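Local atomic coordinates of WbbM protein (Klebsiella pneumoniae, PDB entry 6U4B), a protein that is a trimeric, bifunctional O-antigen polymerase whose chain joins two probable glycosyltransferase modules, one of them carrying a bound magnesium ion. Residues A[302-307]-A[321-326]; A[411-416]-A[523-528]; A[474-479]-A[556-561]. One frame throughout, in Å; residues are numbered along the deposited sequence.

Interaction 1 (A[302-307]-A[321-326])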
# COMPACT_ATOMS: atom_id res chain seq x y z
N VAL A 302 -1.26 -11.86 -24.51
CA VAL A 302 -1.47 -10.51 -25.03
C VAL A 302 -0.12 -9.83 -25.17
O VAL A 302 0.46 -9.39 -24.16
CB VAL A 302 -2.41 -9.70 -24.12
CG1 VAL A 302 -2.61 -8.30 -24.67
CG2 VAL A 302 -3.74 -10.42 -23.95
N PRO A 303 0.44 -9.74 -26.38
CA PRO A 303 1.75 -9.10 -26.55
C PRO A 303 1.62 -7.58 -26.48
O PRO A 303 0.88 -6.98 -27.27
CB PRO A 303 2.20 -9.56 -27.94
CG PRO A 303 1.24 -10.68 -28.32
CD PRO A 303 -0.04 -10.35 -27.62
N VAL A 304 2.33 -6.97 -25.54
CA VAL A 304 2.28 -5.53 -25.32
C VAL A 304 3.69 -4.98 -25.50
O VAL A 304 4.63 -5.46 -24.87
CB VAL A 304 1.73 -5.19 -23.92
CG1 VAL A 304 1.73 -3.69 -23.71
CG2 VAL A 304 0.34 -5.77 -23.75
N VAL A 305 3.82 -3.97 -26.36
CA VAL A 305 5.12 -3.40 -26.70
C VAL A 305 5.15 -1.95 -26.24
O VAL A 305 4.27 -1.16 -26.59
CB VAL A 305 5.40 -3.52 -28.20
CG1 VAL A 305 6.73 -2.85 -28.54
CG2 VAL A 305 5.43 -4.97 -28.61
N ILE A 306 6.18 -1.61 -25.46
CA ILE A 306 6.38 -0.27 -24.94
C ILE A 306 7.81 0.15 -25.26
O ILE A 306 8.71 -0.69 -25.36
CB ILE A 306 6.12 -0.20 -23.42
CG1 ILE A 306 4.88 -1.02 -23.05
CG2 ILE A 306 5.95 1.24 -22.97
CD1 ILE A 306 4.73 -1.26 -21.56
N SER A 307 8.02 1.45 -25.41
CA SER A 307 9.33 1.99 -25.73
C SER A 307 9.58 3.24 -24.89
O SER A 307 8.76 4.16 -24.89
CB SER A 307 9.44 2.32 -27.22
OG SER A 307 10.66 2.99 -27.52
N ASN A 321 2.33 -1.23 -14.32
CA ASN A 321 1.53 -1.53 -13.14
C ASN A 321 0.04 -1.43 -13.45
O ASN A 321 -0.76 -2.25 -12.97
CB ASN A 321 1.91 -0.60 -12.00
CG ASN A 321 2.07 -1.34 -10.69
OD1 ASN A 321 2.21 -2.56 -10.67
ND2 ASN A 321 2.05 -0.60 -9.58
N SER A 322 -0.36 -0.44 -14.26
CA SER A 322 -1.77 -0.33 -14.63
C SER A 322 -2.21 -1.52 -15.48
O SER A 322 -3.34 -1.99 -15.35
CB SER A 322 -2.03 0.98 -15.38
OG SER A 322 -1.70 0.89 -16.76
N ILE A 323 -1.32 -2.02 -16.34
CA ILE A 323 -1.64 -3.20 -17.14
C ILE A 323 -1.85 -4.41 -16.24
O ILE A 323 -2.80 -5.19 -16.43
CB ILE A 323 -0.55 -3.45 -18.19
CG1 ILE A 323 -0.47 -2.29 -19.18
CG2 ILE A 323 -0.79 -4.77 -18.91
CD1 ILE A 323 0.66 -2.41 -20.17
N ILE A 324 -0.99 -4.57 -15.24
CA ILE A 324 -1.12 -5.69 -14.30
C ILE A 324 -2.41 -5.58 -13.51
O ILE A 324 -3.11 -6.58 -13.28
CB ILE A 324 0.11 -5.76 -13.37
CG1 ILE A 324 1.36 -6.12 -14.17
CG2 ILE A 324 -0.14 -6.74 -12.24
CD1 ILE A 324 2.62 -6.11 -13.34
N ARG A 325 -2.75 -4.37 -13.06
CA ARG A 325 -3.90 -4.22 -12.17
C ARG A 325 -5.22 -4.50 -12.88
O ARG A 325 -6.19 -4.90 -12.23
CB ARG A 325 -3.91 -2.82 -11.57
CG ARG A 325 -2.75 -2.57 -10.61
CD ARG A 325 -2.81 -1.18 -9.98
NE ARG A 325 -3.88 -1.07 -9.00
CZ ARG A 325 -5.10 -0.59 -9.26
NH1 ARG A 325 -6.00 -0.53 -8.30
NH2 ARG A 325 -5.40 -0.18 -10.48
N HIS A 326 -5.26 -4.33 -14.20
CA HIS A 326 -6.45 -4.60 -15.00
C HIS A 326 -6.32 -5.87 -15.83
O HIS A 326 -7.11 -6.08 -16.75
CB HIS A 326 -6.77 -3.40 -15.90
CG HIS A 326 -7.14 -2.16 -15.13
ND1 HIS A 326 -8.42 -1.92 -14.69
CD2 HIS A 326 -6.39 -1.11 -14.73
CE1 HIS A 326 -8.45 -0.76 -14.05
NE2 HIS A 326 -7.23 -0.25 -14.06

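Interaction 2 (A[411-416]-A[523-528])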
# COMPACT_ATOMS: atom_id res chain seq x y z
N VAL A 411 -3.57 2.45 -18.37
CA VAL A 411 -4.78 1.80 -18.84
C VAL A 411 -5.76 1.69 -17.68
O VAL A 411 -5.37 1.61 -16.51
CB VAL A 411 -4.49 0.42 -19.47
CG1 VAL A 411 -3.46 0.56 -20.58
CG2 VAL A 411 -4.03 -0.56 -18.41
N LYS A 412 -7.05 1.70 -18.02
CA LYS A 412 -8.12 1.48 -17.05
C LYS A 412 -8.91 0.22 -17.37
O LYS A 412 -10.00 0.02 -16.82
CB LYS A 412 -9.06 2.69 -17.01
CG LYS A 412 -8.36 4.02 -16.84
CD LYS A 412 -7.93 4.26 -15.40
CE LYS A 412 -9.14 4.44 -14.49
NZ LYS A 412 -8.74 4.84 -13.12
N ALA A 413 -8.39 -0.64 -18.25
CA ALA A 413 -9.11 -1.81 -18.70
C ALA A 413 -8.12 -2.87 -19.16
O ALA A 413 -6.92 -2.61 -19.32
CB ALA A 413 -10.10 -1.47 -19.82
N ASP A 414 -8.64 -4.07 -19.38
CA ASP A 414 -7.83 -5.17 -19.89
C ASP A 414 -7.40 -4.87 -21.32
O ASP A 414 -8.24 -4.70 -22.21
CB ASP A 414 -8.63 -6.47 -19.82
CG ASP A 414 -7.87 -7.67 -20.35
OD1 ASP A 414 -6.65 -7.56 -20.61
OD2 ASP A 414 -8.50 -8.75 -20.49
N LEU A 415 -6.08 -4.79 -21.55
CA LEU A 415 -5.59 -4.58 -22.91
C LEU A 415 -5.91 -5.75 -23.82
O LEU A 415 -5.84 -5.61 -25.05
CB LEU A 415 -4.07 -4.35 -22.89
CG LEU A 415 -3.57 -2.91 -22.75
CD1 LEU A 415 -2.05 -2.87 -22.76
CD2 LEU A 415 -4.13 -2.05 -23.87
N GLY A 416 -6.27 -6.91 -23.26
CA GLY A 416 -6.55 -8.09 -24.05
C GLY A 416 -7.74 -7.98 -24.97
O GLY A 416 -7.79 -8.69 -25.99
N LEU A 523 -12.89 6.07 -29.09
CA LEU A 523 -12.07 7.10 -28.47
C LEU A 523 -11.74 6.79 -27.01
O LEU A 523 -10.79 7.37 -26.47
CB LEU A 523 -12.78 8.45 -28.59
CG LEU A 523 -12.04 9.73 -28.17
CD1 LEU A 523 -10.68 9.82 -28.83
CD2 LEU A 523 -12.89 10.93 -28.54
N GLU A 524 -12.49 5.89 -26.37
CA GLU A 524 -12.22 5.53 -24.99
C GLU A 524 -10.84 4.90 -24.81
O GLU A 524 -10.33 4.85 -23.69
CB GLU A 524 -13.29 4.56 -24.46
CG GLU A 524 -14.67 5.17 -24.27
CD GLU A 524 -15.40 5.43 -25.58
OE1 GLU A 524 -16.07 6.48 -25.68
OE2 GLU A 524 -15.30 4.60 -26.49
N TRP A 525 -10.23 4.41 -25.89
CA TRP A 525 -8.94 3.74 -25.82
C TRP A 525 -7.75 4.68 -25.98
O TRP A 525 -6.61 4.22 -25.95
CB TRP A 525 -8.87 2.63 -26.87
CG TRP A 525 -9.40 1.32 -26.36
CD1 TRP A 525 -10.54 0.69 -26.75
CD2 TRP A 525 -8.81 0.51 -25.34
NE1 TRP A 525 -10.69 -0.48 -26.04
CE2 TRP A 525 -9.65 -0.61 -25.17
CE3 TRP A 525 -7.66 0.62 -24.55
CZ2 TRP A 525 -9.37 -1.62 -24.25
CZ3 TRP A 525 -7.38 -0.38 -23.64
CH2 TRP A 525 -8.23 -1.48 -23.49
N ASN A 526 -7.99 5.98 -26.15
CA ASN A 526 -6.90 6.95 -26.26
C ASN A 526 -7.39 8.33 -25.83
O ASN A 526 -7.50 9.24 -26.66
CB ASN A 526 -6.37 6.98 -27.69
CG ASN A 526 -4.99 7.61 -27.78
OD1 ASN A 526 -4.59 8.40 -26.93
ND2 ASN A 526 -4.24 7.25 -28.82
N VAL A 527 -7.65 8.49 -24.54
CA VAL A 527 -8.25 9.72 -24.02
C VAL A 527 -7.13 10.66 -23.58
O VAL A 527 -6.38 10.36 -22.64
CB VAL A 527 -9.21 9.42 -22.86
CG1 VAL A 527 -9.81 10.72 -22.32
CG2 VAL A 527 -10.31 8.47 -23.32
N TYR A 528 -7.00 11.79 -24.27
CA TYR A 528 -6.08 12.82 -23.82
C TYR A 528 -6.49 13.33 -22.45
O TYR A 528 -7.68 13.56 -22.19
CB TYR A 528 -6.05 13.99 -24.81
CG TYR A 528 -5.50 13.67 -26.18
CD1 TYR A 528 -6.35 13.42 -27.25
CD2 TYR A 528 -4.13 13.65 -26.41
CE1 TYR A 528 -5.85 13.13 -28.50
CE2 TYR A 528 -3.62 13.37 -27.66
CZ TYR A 528 -4.49 13.11 -28.71
OH TYR A 528 -3.99 12.83 -29.96

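Interaction 3 (A[474-479]-A[556-561]). With MG (magnesium ion), chain C.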
# COMPACT_ATOMS: atom_id res chain seq x y z
N ALA A 474 -1.04 7.56 -32.94
CA ALA A 474 -0.10 6.45 -32.81
C ALA A 474 0.18 6.07 -31.36
O ALA A 474 1.06 5.25 -31.11
CB ALA A 474 1.22 6.79 -33.51
N GLY A 475 -0.55 6.65 -30.40
CA GLY A 475 -0.31 6.35 -28.99
C GLY A 475 -0.75 4.96 -28.57
O GLY A 475 -0.31 4.49 -27.51
N ILE A 476 -1.60 4.32 -29.35
CA ILE A 476 -1.98 2.93 -29.11
C ILE A 476 -2.35 2.30 -30.44
O ILE A 476 -3.20 2.82 -31.18
CB ILE A 476 -3.11 2.82 -28.06
CG1 ILE A 476 -3.31 1.37 -27.61
CG2 ILE A 476 -4.42 3.43 -28.54
CD1 ILE A 476 -4.16 1.25 -26.34
N ILE A 477 -1.67 1.21 -30.80
CA ILE A 477 -1.82 0.60 -32.12
C ILE A 477 -1.83 -0.92 -31.96
O ILE A 477 -0.92 -1.48 -31.34
CB ILE A 477 -0.69 1.00 -33.08
CG1 ILE A 477 -0.54 2.52 -33.17
CG2 ILE A 477 -0.94 0.42 -34.46
CD1 ILE A 477 0.67 2.98 -33.96
N VAL A 478 -2.83 -1.57 -32.53
CA VAL A 478 -2.83 -3.02 -32.66
C VAL A 478 -2.22 -3.35 -34.02
O VAL A 478 -2.82 -3.09 -35.06
CB VAL A 478 -4.24 -3.61 -32.54
CG1 VAL A 478 -4.17 -5.13 -32.61
CG2 VAL A 478 -4.89 -3.16 -31.23
N PHE A 479 -1.02 -3.91 -34.00
CA PHE A 479 -0.34 -4.29 -35.23
C PHE A 479 -0.84 -5.65 -35.70
O PHE A 479 -0.83 -6.62 -34.95
CB PHE A 479 1.17 -4.34 -35.02
CG PHE A 479 1.83 -2.99 -35.00
CD1 PHE A 479 1.73 -2.17 -33.89
CD2 PHE A 479 2.56 -2.54 -36.09
CE1 PHE A 479 2.34 -0.93 -33.87
CE2 PHE A 479 3.17 -1.31 -36.07
CZ PHE A 479 3.06 -0.50 -34.96
N PRO A 556 -12.76 6.37 -19.42
CA PRO A 556 -11.64 6.03 -20.31
C PRO A 556 -11.20 4.59 -20.12
O PRO A 556 -11.29 4.03 -19.03
CB PRO A 556 -10.53 7.01 -19.90
CG PRO A 556 -11.21 8.05 -19.05
CD PRO A 556 -12.35 7.35 -18.40
N LYS A 557 -10.71 4.00 -21.21
CA LYS A 557 -10.04 2.71 -21.12
C LYS A 557 -8.52 2.85 -21.17
O LYS A 557 -7.82 1.95 -20.69
CB LYS A 557 -10.53 1.78 -22.24
CG LYS A 557 -11.99 1.40 -22.07
CD LYS A 557 -12.43 0.30 -23.01
CE LYS A 557 -13.84 -0.16 -22.67
NZ LYS A 557 -14.39 -1.10 -23.69
N MET A 558 -8.02 3.95 -21.73
CA MET A 558 -6.61 4.30 -21.62
C MET A 558 -6.51 5.81 -21.56
O MET A 558 -7.15 6.51 -22.34
CB MET A 558 -5.79 3.75 -22.81
CG MET A 558 -4.32 4.14 -22.79
SD MET A 558 -3.96 5.75 -23.55
CE MET A 558 -3.63 5.27 -25.25
N ILE A 559 -5.70 6.30 -20.63
CA ILE A 559 -5.49 7.73 -20.43
C ILE A 559 -4.12 8.08 -20.99
O ILE A 559 -3.12 7.48 -20.62
CB ILE A 559 -5.60 8.11 -18.95
CG1 ILE A 559 -6.99 7.78 -18.42
CG2 ILE A 559 -5.26 9.58 -18.74
CD1 ILE A 559 -7.10 7.75 -16.91
N HIS A 560 -4.09 9.05 -21.90
CA HIS A 560 -2.86 9.44 -22.59
C HIS A 560 -2.41 10.79 -22.04
O HIS A 560 -3.07 11.82 -22.28
CB HIS A 560 -3.08 9.50 -24.10
CG HIS A 560 -1.81 9.51 -24.89
ND1 HIS A 560 -1.79 9.45 -26.27
CD2 HIS A 560 -0.51 9.58 -24.49
CE1 HIS A 560 -0.53 9.47 -26.69
NE2 HIS A 560 0.26 9.55 -25.63
N TYR A 561 -1.29 10.80 -21.32
CA TYR A 561 -0.75 12.05 -20.80
C TYR A 561 0.13 12.73 -21.83
O TYR A 561 1.25 13.15 -21.53
CB TYR A 561 0.02 11.81 -19.51
CG TYR A 561 -0.83 11.17 -18.44
CD1 TYR A 561 -0.82 9.79 -18.26
CD2 TYR A 561 -1.67 11.93 -17.64
CE1 TYR A 561 -1.60 9.19 -17.29
CE2 TYR A 561 -2.46 11.34 -16.68
CZ TYR A 561 -2.42 9.97 -16.51
OH TYR A 561 -3.20 9.38 -15.55
MG MG C . 2.28 9.78 -25.93

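Interaction 1 (A[302-307]-A[321-326])
V304, in strand 302-307, faces I323, near the C-terminal end of helix 313-325, with their CA atoms 9.4 Å apart, a spacing bridged by side chains. Strand 302-309, this helix and strand 333-340 form a beta-alpha-beta unit, as expected of the nucleotide-binding, Rossmann-like half of a family 8 glycosyltransferase, and here the helix packs against one face of the sheet. Because side chains alternate along a strand, V304 and I306 turn toward the helix, while V305 turns to the other face, where it meets F396.

The contact is wholly apolar and small, burying 91 Å² over the two segments. Branched aliphatic residues suit it: they favour the extended backbone of the strand, and an isoleucine on the helix adds a longer arm that spans the gap. I323 has its CG1 anti to the carbonyl carbon (chi1 -64°) and the next bond extended (chi2 175°), which carries CD1 out to the sheet. The side chains of V304 and I323 run past one another in opposite directions, and V304 meets the isoleucine with its CG1 branch. I306 approaches the same methyl more loosely. I405 of strand 402-405 touches both V304 and I306, so the neighbouring strand completes this layer.

Near the helix end, S322 OG bonds to V411 N, tying the helix to the strand that follows the metal-binding aspartates. The closest approach between the two segments is V304 CG1 to I323 CD1, 3.9 Å.

Interaction 2 (A[411-416]-A[523-528])
W525 thrusts its six-membered ring against the loop 411-416, and this one side chain supplies its segment's entire share of the contact. The close part centres on the buried L415. L415 CD2 comes within 3.7 Å of W525 CZ3, the two side chains crossing at a slant, and the backbone carbonyl of D414 meets the ring from its edge, in the ring plane, with D414 O 3.5 Å from W525 CH2. An aromatic edge carries slightly positive C-H groups, so a carbonyl oxygen is a congenial neighbour there. L415 leaves the backbone pointing away from segment 523-528, but its leucine fork comes back: chi2 of -180° sets CD1 anti to CA, and the other branch, CD2, meets the indole. V431, L418 and M558 add to the apolar surroundings of the tryptophan.

The loop keeps its shape through an Asx turn: D414 OD1 accepts from G416 N at 2.8 Å, a fairly straight bond (162° at the hydrogen) that reaches the oxygen from well above the carboxylate plane. The same OD1 bonds to Y333 OH, and OD2 forms a salt bridge with K331, so this carboxylate links the loop to Y333 at the start of strand 333-340 of the glycosyltransferase family 8 module and to K331 just before it. An aspartate suits the site because its short side chain can fold back on the backbone two residues ahead.

Packing is looser at A413, where the chain is partly exposed: its CB lies 4.1 Å from W525 CH2, a small methyl merely leaning on the ring. Next to it, also partly exposed, K412 sends its ammonium away to a salt bridge with D578.

Interaction 3 (A[474-479]-A[556-561])
M558 is the first residue of segment 556-561 to reach across, its side chain meeting that of I476 tip to tip. Its CG is anti to the backbone N (chi1 177°), and the chain then bends at chi2 and chi3, which sets CE 3.8 Å from I476 CB and nearly as close to CG2. A flexible, unbranched thioether can curl in this way to lie against a branched isoleucine. The same methyl also lies near the carbonyl oxygen of G475.

I559 faces the other way, toward V410 and F575, as alternation along strand 558-560 requires. H560 then points back across the contact. Its CE1 approaches G475 CA to 3.9 Å, and glycine, with no side chain, suits this corner of the chain because the imidazole can lie directly against its backbone. From the ring, NE2 binds the magnesium ion at 2.1 Å, while ND1 is held by N526 OD1, a second-shell bond that helps fix the ring's rotation. D406 and D408 supply the other two protein ligands, completing a D-x-D plus histidine magnesium site like those of metal-dependent GT-A glycosyltransferases.

Overall arrangement
Interactions 1 and 3 are buried, whereas interaction 2 runs from the interior to a partly exposed loop. Interaction 1 is purely aliphatic and joins a helix to the parallel part of the large sheet. Interactions 2 and 3 share the small three-stranded sheet, where strands 527-528 and 558-560 are neighbours, with V527 O 2.7 Å from H560 N, and their four segments alternate along the chain. In interaction 2 an aromatic ring carries the contact; in interaction 3 apolar packing adjoins a metal ligand. N526, in segment 523-528, probably helps to orient H560, while a serine on the helix of interaction 1 reaches the start of the loop in interaction 2.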